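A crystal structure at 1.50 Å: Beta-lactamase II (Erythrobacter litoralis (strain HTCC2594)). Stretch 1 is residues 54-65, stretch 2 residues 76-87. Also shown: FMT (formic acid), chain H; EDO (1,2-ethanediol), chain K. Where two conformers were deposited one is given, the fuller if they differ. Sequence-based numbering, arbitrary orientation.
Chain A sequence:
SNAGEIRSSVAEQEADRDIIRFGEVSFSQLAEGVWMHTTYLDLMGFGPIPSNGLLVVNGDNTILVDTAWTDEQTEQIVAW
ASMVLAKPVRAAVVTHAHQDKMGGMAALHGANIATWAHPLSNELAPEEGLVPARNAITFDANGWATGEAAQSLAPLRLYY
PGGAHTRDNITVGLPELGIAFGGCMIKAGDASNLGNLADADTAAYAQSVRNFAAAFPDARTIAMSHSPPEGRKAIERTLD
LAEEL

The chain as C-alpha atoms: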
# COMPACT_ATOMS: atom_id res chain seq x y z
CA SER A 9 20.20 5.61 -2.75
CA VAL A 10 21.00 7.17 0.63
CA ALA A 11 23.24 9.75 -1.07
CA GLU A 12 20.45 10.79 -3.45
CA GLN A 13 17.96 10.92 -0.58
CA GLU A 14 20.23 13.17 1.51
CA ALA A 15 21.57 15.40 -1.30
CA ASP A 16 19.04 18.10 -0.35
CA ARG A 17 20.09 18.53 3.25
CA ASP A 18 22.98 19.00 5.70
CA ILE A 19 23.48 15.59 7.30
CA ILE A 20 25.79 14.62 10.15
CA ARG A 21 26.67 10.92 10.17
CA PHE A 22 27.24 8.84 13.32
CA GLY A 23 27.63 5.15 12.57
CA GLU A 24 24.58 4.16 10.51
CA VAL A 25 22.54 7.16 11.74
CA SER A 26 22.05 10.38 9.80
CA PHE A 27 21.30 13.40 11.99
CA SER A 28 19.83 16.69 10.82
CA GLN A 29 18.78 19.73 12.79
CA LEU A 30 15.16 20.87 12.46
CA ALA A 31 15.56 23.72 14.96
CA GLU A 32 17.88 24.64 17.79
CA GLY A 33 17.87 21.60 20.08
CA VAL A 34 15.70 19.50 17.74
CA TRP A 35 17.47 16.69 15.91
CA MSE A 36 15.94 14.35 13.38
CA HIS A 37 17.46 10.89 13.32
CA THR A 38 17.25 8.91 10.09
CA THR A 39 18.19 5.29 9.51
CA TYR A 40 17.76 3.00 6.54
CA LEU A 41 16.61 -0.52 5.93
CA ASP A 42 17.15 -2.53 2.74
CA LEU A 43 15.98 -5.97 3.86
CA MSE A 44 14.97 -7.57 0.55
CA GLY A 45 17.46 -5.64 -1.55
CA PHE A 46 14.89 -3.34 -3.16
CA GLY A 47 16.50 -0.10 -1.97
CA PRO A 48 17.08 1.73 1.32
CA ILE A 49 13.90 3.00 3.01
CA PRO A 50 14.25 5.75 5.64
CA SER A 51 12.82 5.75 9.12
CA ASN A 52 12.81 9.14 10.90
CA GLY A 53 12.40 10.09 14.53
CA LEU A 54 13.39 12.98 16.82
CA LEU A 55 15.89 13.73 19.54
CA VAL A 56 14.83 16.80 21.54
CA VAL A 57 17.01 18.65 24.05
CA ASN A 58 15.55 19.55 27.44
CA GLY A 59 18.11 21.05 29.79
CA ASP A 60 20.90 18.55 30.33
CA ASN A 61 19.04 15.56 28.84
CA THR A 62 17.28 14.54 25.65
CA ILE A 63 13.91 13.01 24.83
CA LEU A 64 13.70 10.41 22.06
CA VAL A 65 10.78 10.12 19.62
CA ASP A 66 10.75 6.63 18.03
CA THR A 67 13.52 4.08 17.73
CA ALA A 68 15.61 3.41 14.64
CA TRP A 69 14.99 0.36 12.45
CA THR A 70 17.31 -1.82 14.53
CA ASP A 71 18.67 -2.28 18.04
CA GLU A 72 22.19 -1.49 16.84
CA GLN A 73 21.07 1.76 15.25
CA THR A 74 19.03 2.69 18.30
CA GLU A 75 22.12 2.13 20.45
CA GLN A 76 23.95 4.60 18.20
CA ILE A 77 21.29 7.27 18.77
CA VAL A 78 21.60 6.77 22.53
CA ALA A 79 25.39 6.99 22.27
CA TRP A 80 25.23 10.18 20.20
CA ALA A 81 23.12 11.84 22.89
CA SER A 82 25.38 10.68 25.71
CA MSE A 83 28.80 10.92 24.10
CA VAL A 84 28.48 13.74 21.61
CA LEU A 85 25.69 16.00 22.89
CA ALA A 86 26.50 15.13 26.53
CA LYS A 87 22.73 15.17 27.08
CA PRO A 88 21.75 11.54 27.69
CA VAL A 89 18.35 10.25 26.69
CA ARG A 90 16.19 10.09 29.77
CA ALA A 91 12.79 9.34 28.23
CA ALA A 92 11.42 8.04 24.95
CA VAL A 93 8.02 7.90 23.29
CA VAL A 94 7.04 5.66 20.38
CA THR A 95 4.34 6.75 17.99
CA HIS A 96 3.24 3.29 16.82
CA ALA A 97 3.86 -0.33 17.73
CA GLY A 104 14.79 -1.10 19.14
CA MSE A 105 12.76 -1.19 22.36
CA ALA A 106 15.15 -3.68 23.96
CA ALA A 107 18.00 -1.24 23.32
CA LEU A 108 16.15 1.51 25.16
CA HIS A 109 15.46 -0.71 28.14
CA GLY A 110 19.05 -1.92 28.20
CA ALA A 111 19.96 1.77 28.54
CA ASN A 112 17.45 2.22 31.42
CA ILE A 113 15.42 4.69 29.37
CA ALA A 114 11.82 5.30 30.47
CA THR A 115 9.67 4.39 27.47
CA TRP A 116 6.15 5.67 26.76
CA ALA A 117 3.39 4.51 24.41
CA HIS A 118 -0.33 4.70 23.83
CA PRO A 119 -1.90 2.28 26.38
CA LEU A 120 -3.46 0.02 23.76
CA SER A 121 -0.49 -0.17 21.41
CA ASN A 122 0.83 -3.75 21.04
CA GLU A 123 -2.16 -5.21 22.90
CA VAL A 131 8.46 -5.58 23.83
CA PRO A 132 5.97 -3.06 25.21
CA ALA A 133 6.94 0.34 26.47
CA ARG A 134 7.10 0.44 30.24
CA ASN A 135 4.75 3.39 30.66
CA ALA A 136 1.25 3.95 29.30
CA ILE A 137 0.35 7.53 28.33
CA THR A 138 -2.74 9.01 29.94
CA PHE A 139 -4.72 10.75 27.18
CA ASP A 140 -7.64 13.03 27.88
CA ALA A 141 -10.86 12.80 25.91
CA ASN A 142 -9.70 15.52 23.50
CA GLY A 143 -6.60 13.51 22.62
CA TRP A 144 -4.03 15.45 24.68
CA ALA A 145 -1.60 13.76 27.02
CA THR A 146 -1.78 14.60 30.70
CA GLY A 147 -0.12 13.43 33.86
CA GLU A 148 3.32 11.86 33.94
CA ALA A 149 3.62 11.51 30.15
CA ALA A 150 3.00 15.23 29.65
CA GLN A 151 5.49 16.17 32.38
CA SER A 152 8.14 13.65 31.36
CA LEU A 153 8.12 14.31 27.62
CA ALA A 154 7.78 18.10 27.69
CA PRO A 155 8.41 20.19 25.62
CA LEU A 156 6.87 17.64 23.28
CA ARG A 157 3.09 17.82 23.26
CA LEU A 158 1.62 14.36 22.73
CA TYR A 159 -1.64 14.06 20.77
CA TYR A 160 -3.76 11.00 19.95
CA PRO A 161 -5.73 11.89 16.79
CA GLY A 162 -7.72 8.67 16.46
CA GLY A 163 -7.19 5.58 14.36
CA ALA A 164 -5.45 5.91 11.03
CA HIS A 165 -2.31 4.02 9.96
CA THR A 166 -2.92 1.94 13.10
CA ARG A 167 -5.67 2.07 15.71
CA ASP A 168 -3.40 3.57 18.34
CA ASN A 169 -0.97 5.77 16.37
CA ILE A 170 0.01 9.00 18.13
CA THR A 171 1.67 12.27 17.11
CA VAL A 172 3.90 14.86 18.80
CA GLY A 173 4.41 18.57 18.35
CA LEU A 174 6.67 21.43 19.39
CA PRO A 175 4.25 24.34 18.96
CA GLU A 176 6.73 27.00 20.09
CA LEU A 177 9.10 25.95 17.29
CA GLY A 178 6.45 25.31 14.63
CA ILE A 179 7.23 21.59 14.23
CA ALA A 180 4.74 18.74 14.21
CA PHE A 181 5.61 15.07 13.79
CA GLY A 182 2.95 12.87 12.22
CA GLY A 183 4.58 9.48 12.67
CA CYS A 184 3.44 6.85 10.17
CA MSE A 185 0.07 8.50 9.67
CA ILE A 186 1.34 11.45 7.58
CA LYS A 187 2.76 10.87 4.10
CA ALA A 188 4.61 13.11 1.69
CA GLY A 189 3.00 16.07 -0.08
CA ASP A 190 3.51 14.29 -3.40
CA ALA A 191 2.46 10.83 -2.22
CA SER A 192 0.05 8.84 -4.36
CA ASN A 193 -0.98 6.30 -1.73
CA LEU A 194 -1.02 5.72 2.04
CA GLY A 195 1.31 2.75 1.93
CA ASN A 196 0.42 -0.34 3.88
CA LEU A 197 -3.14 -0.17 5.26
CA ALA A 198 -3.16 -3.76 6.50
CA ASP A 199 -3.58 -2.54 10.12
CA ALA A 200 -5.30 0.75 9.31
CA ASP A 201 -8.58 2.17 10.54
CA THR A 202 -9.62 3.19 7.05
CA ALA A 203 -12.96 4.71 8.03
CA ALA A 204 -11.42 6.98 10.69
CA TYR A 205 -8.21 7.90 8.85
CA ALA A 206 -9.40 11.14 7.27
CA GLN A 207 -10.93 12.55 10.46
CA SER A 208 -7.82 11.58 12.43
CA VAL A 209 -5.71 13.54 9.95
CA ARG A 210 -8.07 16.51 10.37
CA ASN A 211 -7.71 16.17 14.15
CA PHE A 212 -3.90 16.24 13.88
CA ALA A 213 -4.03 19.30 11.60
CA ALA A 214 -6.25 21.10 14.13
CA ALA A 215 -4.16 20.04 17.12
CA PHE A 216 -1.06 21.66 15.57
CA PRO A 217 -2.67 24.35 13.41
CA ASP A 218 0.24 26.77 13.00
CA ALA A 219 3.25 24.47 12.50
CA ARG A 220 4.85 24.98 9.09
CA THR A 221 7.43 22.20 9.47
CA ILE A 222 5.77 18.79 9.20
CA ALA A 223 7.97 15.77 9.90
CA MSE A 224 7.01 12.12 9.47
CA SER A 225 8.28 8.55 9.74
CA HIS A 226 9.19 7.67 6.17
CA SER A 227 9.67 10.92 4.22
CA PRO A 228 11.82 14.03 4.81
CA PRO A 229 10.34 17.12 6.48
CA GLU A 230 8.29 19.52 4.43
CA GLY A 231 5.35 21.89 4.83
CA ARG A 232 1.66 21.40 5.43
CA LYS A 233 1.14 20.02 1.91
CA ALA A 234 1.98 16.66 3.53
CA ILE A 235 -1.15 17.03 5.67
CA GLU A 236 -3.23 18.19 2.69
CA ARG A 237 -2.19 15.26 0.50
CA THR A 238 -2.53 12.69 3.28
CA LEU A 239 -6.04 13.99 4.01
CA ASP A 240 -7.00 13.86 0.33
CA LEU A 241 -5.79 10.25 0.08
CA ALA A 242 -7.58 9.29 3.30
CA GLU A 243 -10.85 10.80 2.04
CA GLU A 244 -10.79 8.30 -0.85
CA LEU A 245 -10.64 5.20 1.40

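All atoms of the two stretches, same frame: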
# COMPACT_ATOMS: atom_id res chain seq x y z
N LEU A 54 12.86 11.72 16.30
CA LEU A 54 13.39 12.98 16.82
C LEU A 54 14.22 12.74 18.06
O LEU A 54 14.05 11.75 18.77
CB LEU A 54 12.28 13.98 17.18
CG LEU A 54 11.24 14.32 16.10
CD1 LEU A 54 10.17 15.24 16.66
CD2 LEU A 54 11.94 14.95 14.92
N LEU A 55 15.15 13.66 18.30
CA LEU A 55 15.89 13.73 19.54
C LEU A 55 15.82 15.19 19.99
O LEU A 55 16.29 16.08 19.27
CB LEU A 55 17.33 13.24 19.34
CG LEU A 55 18.22 13.02 20.53
CD1 LEU A 55 17.76 11.85 21.41
CD2 LEU A 55 19.62 12.76 19.99
N VAL A 56 15.18 15.45 21.13
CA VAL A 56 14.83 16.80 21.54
C VAL A 56 15.55 17.12 22.85
O VAL A 56 15.39 16.39 23.84
CB VAL A 56 13.30 16.96 21.71
CG1 VAL A 56 12.96 18.38 22.21
CG2 VAL A 56 12.60 16.64 20.40
N VAL A 57 16.30 18.22 22.86
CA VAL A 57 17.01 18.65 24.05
C VAL A 57 16.05 19.26 25.06
O VAL A 57 15.19 20.09 24.73
CB VAL A 57 18.10 19.66 23.68
CG1 VAL A 57 18.71 20.29 24.95
CG2 VAL A 57 19.18 19.00 22.80
N ASN A 58 16.21 18.87 26.32
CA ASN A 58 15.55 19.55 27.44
C ASN A 58 16.57 19.66 28.56
O ASN A 58 16.83 18.68 29.27
CB ASN A 58 14.31 18.79 27.90
CG ASN A 58 13.62 19.47 29.08
OD1 ASN A 58 14.24 20.23 29.83
ND2 ASN A 58 12.33 19.20 29.25
N GLY A 59 17.14 20.86 28.73
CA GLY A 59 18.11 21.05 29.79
C GLY A 59 19.34 20.23 29.49
O GLY A 59 19.93 20.33 28.42
N ASP A 60 19.71 19.38 30.45
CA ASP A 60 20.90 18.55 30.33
C ASP A 60 20.60 17.13 29.87
O ASP A 60 21.47 16.26 29.97
CB ASP A 60 21.64 18.50 31.67
CG ASP A 60 22.15 19.87 32.11
OD1 ASP A 60 22.62 20.66 31.26
OD2 ASP A 60 22.07 20.15 33.33
N ASN A 61 19.40 16.88 29.35
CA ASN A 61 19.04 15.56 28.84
C ASN A 61 18.34 15.71 27.49
O ASN A 61 18.08 16.82 27.02
CB ASN A 61 18.14 14.81 29.82
CG ASN A 61 18.90 14.34 31.06
OD1 ASN A 61 18.84 14.97 32.12
ND2 ASN A 61 19.65 13.25 30.91
N THR A 62 18.07 14.57 26.87
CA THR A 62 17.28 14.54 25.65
C THR A 62 16.09 13.62 25.81
O THR A 62 16.05 12.74 26.67
CB THR A 62 18.10 14.09 24.42
OG1 THR A 62 18.86 12.91 24.76
CG2 THR A 62 19.05 15.19 23.97
N ILE A 63 15.10 13.85 24.95
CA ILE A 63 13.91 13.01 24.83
C ILE A 63 13.88 12.44 23.42
O ILE A 63 14.05 13.18 22.44
CB ILE A 63 12.62 13.79 25.12
CG1 ILE A 63 12.64 14.29 26.56
CG2 ILE A 63 11.40 12.93 24.88
CD1 ILE A 63 12.12 15.66 26.69
N LEU A 64 13.67 11.14 23.33
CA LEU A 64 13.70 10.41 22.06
C LEU A 64 12.28 10.18 21.56
O LEU A 64 11.41 9.74 22.33
CB LEU A 64 14.41 9.07 22.23
CG LEU A 64 14.55 8.17 20.99
CD1 LEU A 64 15.37 8.83 19.93
CD2 LEU A 64 15.13 6.83 21.39
N VAL A 65 12.03 10.49 20.29
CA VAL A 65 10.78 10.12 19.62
C VAL A 65 11.12 9.04 18.61
O VAL A 65 11.83 9.31 17.64
CB VAL A 65 10.10 11.31 18.93
CG1 VAL A 65 8.82 10.80 18.21
CG2 VAL A 65 9.80 12.42 19.94
N GLN A 76 23.14 3.48 18.68
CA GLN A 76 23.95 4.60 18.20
C GLN A 76 23.30 5.94 18.50
O GLN A 76 23.99 6.90 18.82
CB GLN A 76 24.25 4.44 16.71
CG GLN A 76 25.21 3.28 16.48
CD GLN A 76 25.55 3.03 15.03
OE1 GLN A 76 24.81 3.39 14.13
NE2 GLN A 76 26.71 2.39 14.81
N ILE A 77 21.96 6.03 18.40
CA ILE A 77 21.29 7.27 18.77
C ILE A 77 21.53 7.59 20.23
O ILE A 77 21.84 8.73 20.60
CB ILE A 77 19.78 7.20 18.46
CG1 ILE A 77 19.54 6.97 16.98
CG2 ILE A 77 19.09 8.49 18.88
CD1 ILE A 77 18.08 6.59 16.67
N VAL A 78 21.39 6.57 21.10
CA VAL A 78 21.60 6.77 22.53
C VAL A 78 23.03 7.22 22.79
O VAL A 78 23.29 8.10 23.62
CB VAL A 78 21.24 5.47 23.28
CG1 VAL A 78 21.62 5.56 24.75
CG2 VAL A 78 19.72 5.20 23.14
N ALA A 79 23.99 6.62 22.07
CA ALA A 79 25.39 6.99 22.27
C ALA A 79 25.67 8.40 21.76
O ALA A 79 26.48 9.12 22.35
CB ALA A 79 26.31 5.99 21.56
N TRP A 80 25.03 8.82 20.67
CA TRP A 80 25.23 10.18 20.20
C TRP A 80 24.75 11.19 21.23
O TRP A 80 25.43 12.20 21.49
CB TRP A 80 24.51 10.37 18.87
CG TRP A 80 25.00 11.54 18.06
CD1 TRP A 80 26.21 11.68 17.44
CD2 TRP A 80 24.26 12.73 17.77
NE1 TRP A 80 26.27 12.89 16.79
CE2 TRP A 80 25.09 13.55 16.97
CE3 TRP A 80 22.98 13.19 18.10
CZ2 TRP A 80 24.68 14.80 16.50
CZ3 TRP A 80 22.57 14.42 17.63
CH2 TRP A 80 23.42 15.21 16.84
N ALA A 81 23.61 10.92 21.87
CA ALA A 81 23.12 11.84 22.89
C ALA A 81 24.06 11.89 24.08
O ALA A 81 24.35 12.96 24.60
CB ALA A 81 21.72 11.43 23.34
N SER A 82 24.54 10.73 24.52
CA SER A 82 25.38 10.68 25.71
C SER A 82 26.79 11.16 25.42
O SER A 82 27.34 11.99 26.16
CB SER A 82 25.41 9.25 26.27
OG SER A 82 26.19 9.19 27.44
N MSE A 83 27.40 10.64 24.36
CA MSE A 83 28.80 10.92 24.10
C MSE A 83 29.04 12.25 23.43
O MSE A 83 29.97 12.98 23.79
CB MSE A 83 29.44 9.85 23.24
CG MSE A 83 30.95 10.03 23.22
SE MSE A 83 31.90 8.85 22.02
CE MSE A 83 30.90 9.00 20.41
N VAL A 84 28.23 12.56 22.42
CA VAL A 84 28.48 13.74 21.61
C VAL A 84 27.76 14.94 22.21
O VAL A 84 28.40 15.93 22.60
CB VAL A 84 28.07 13.50 20.15
CG1 VAL A 84 28.27 14.76 19.34
CG2 VAL A 84 28.90 12.36 19.56
N LEU A 85 26.43 14.87 22.33
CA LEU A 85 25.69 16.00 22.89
C LEU A 85 25.95 16.19 24.37
O LEU A 85 25.73 17.30 24.88
CB LEU A 85 24.19 15.80 22.69
CG LEU A 85 23.69 15.61 21.27
CD1 LEU A 85 22.18 15.63 21.30
CD2 LEU A 85 24.25 16.71 20.36
N ALA A 86 26.38 15.15 25.07
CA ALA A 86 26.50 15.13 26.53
C ALA A 86 25.17 15.49 27.18
O ALA A 86 25.11 16.19 28.20
CB ALA A 86 27.64 16.03 27.03
N LYS A 87 24.10 14.98 26.58
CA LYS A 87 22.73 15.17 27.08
C LYS A 87 22.03 13.83 26.93
O LYS A 87 21.30 13.59 25.96
CB LYS A 87 22.02 16.28 26.30
CG LYS A 87 22.62 17.65 26.58
CD LYS A 87 21.94 18.72 25.78
CE LYS A 87 22.53 20.08 26.11
NZ LYS A 87 23.90 20.18 25.59
C FMT H . 29.95 8.82 26.64
O1 FMT H . 30.86 8.35 25.97
O2 FMT H . 28.81 8.35 26.68
C1 EDO K . 14.56 22.15 21.88
O1 EDO K . 15.42 22.38 23.02
C2 EDO K . 13.12 21.99 22.35
O2 EDO K . 12.69 23.17 23.03

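The most unusual feature of this contact is how much of it rests on Lys87, a charged residue that follows the helix and lies across the hairpin by its aliphatic chain rather than by its ammonium group. Lys87 gives up more surface to the other stretch than any other residue here. Its CA-to-CB bond points toward the hairpin, its CD packs against CG1 of Val57 at 3.7 Å, and its CE lies 3.5 Å from the O of Gly59. The end of the chain then leads away, and NZ makes a weak hydrogen bond back to the O of Leu85 (3.5 Å). A lysine suits this partly exposed position because its methylenes can cover a valine while its charge stays clear of the apolar surface.

The backbone of Lys87 is engaged as well. The helix widens into a pi-type turn at 80-84, and Ala86 then leaves helical geometry with positive phi; the chain comes so close to the hairpin that the CA atoms of Asn61 and Lys87 are 4.1 Å apart. Here Thr62 OG1 donates a hydrogen bond to Lys87 O at 2.8 Å, the one hydrogen bond across the stretches. Thr62 N is also near that oxygen, but at a poor angle. A second polar contact is a CA-H...O interaction, with Lys87 CA 3.3 Å from Asp60 O. Threonine is apt at 62 because it combines this donor with a methyl group: CG2 lies 4.1 Å from Leu85 CD1, while OG1 also touches Ala81 CB at 3.5 Å.

Deeper in, the contact is apolar. On the two antiparallel strands, Leu55, Thr62 and Leu64 point toward the helix, whereas Val56 and Ile63 point away, as strand alternation requires. Leu55 is the hub: its CD2 meets Ala81 CB at 4.2 Å, Leu85 CD1 at 4.1 Å and Trp80 CE3 at 3.9 Å, the last at the edge of the indole, near its plane. Trp80 leaves its backbone sideways, yet its ring end comes nearer to reach this methyl. Ile77, one helical turn before Ala81, meets both leucines through CG2, 3.9 Å from Leu64 CD1 and 4.4 Å from Leu55 CD1. Alanine at 81 faces the strands with a single methyl, leaving room for Thr62 and Leu55 to touch the same CB.

The hairpin closes through a type II' turn from Asn58 to Asn61. Gly59 takes a positive phi that by itself favours glycine, and its carbonyl meets the Lys87 chain.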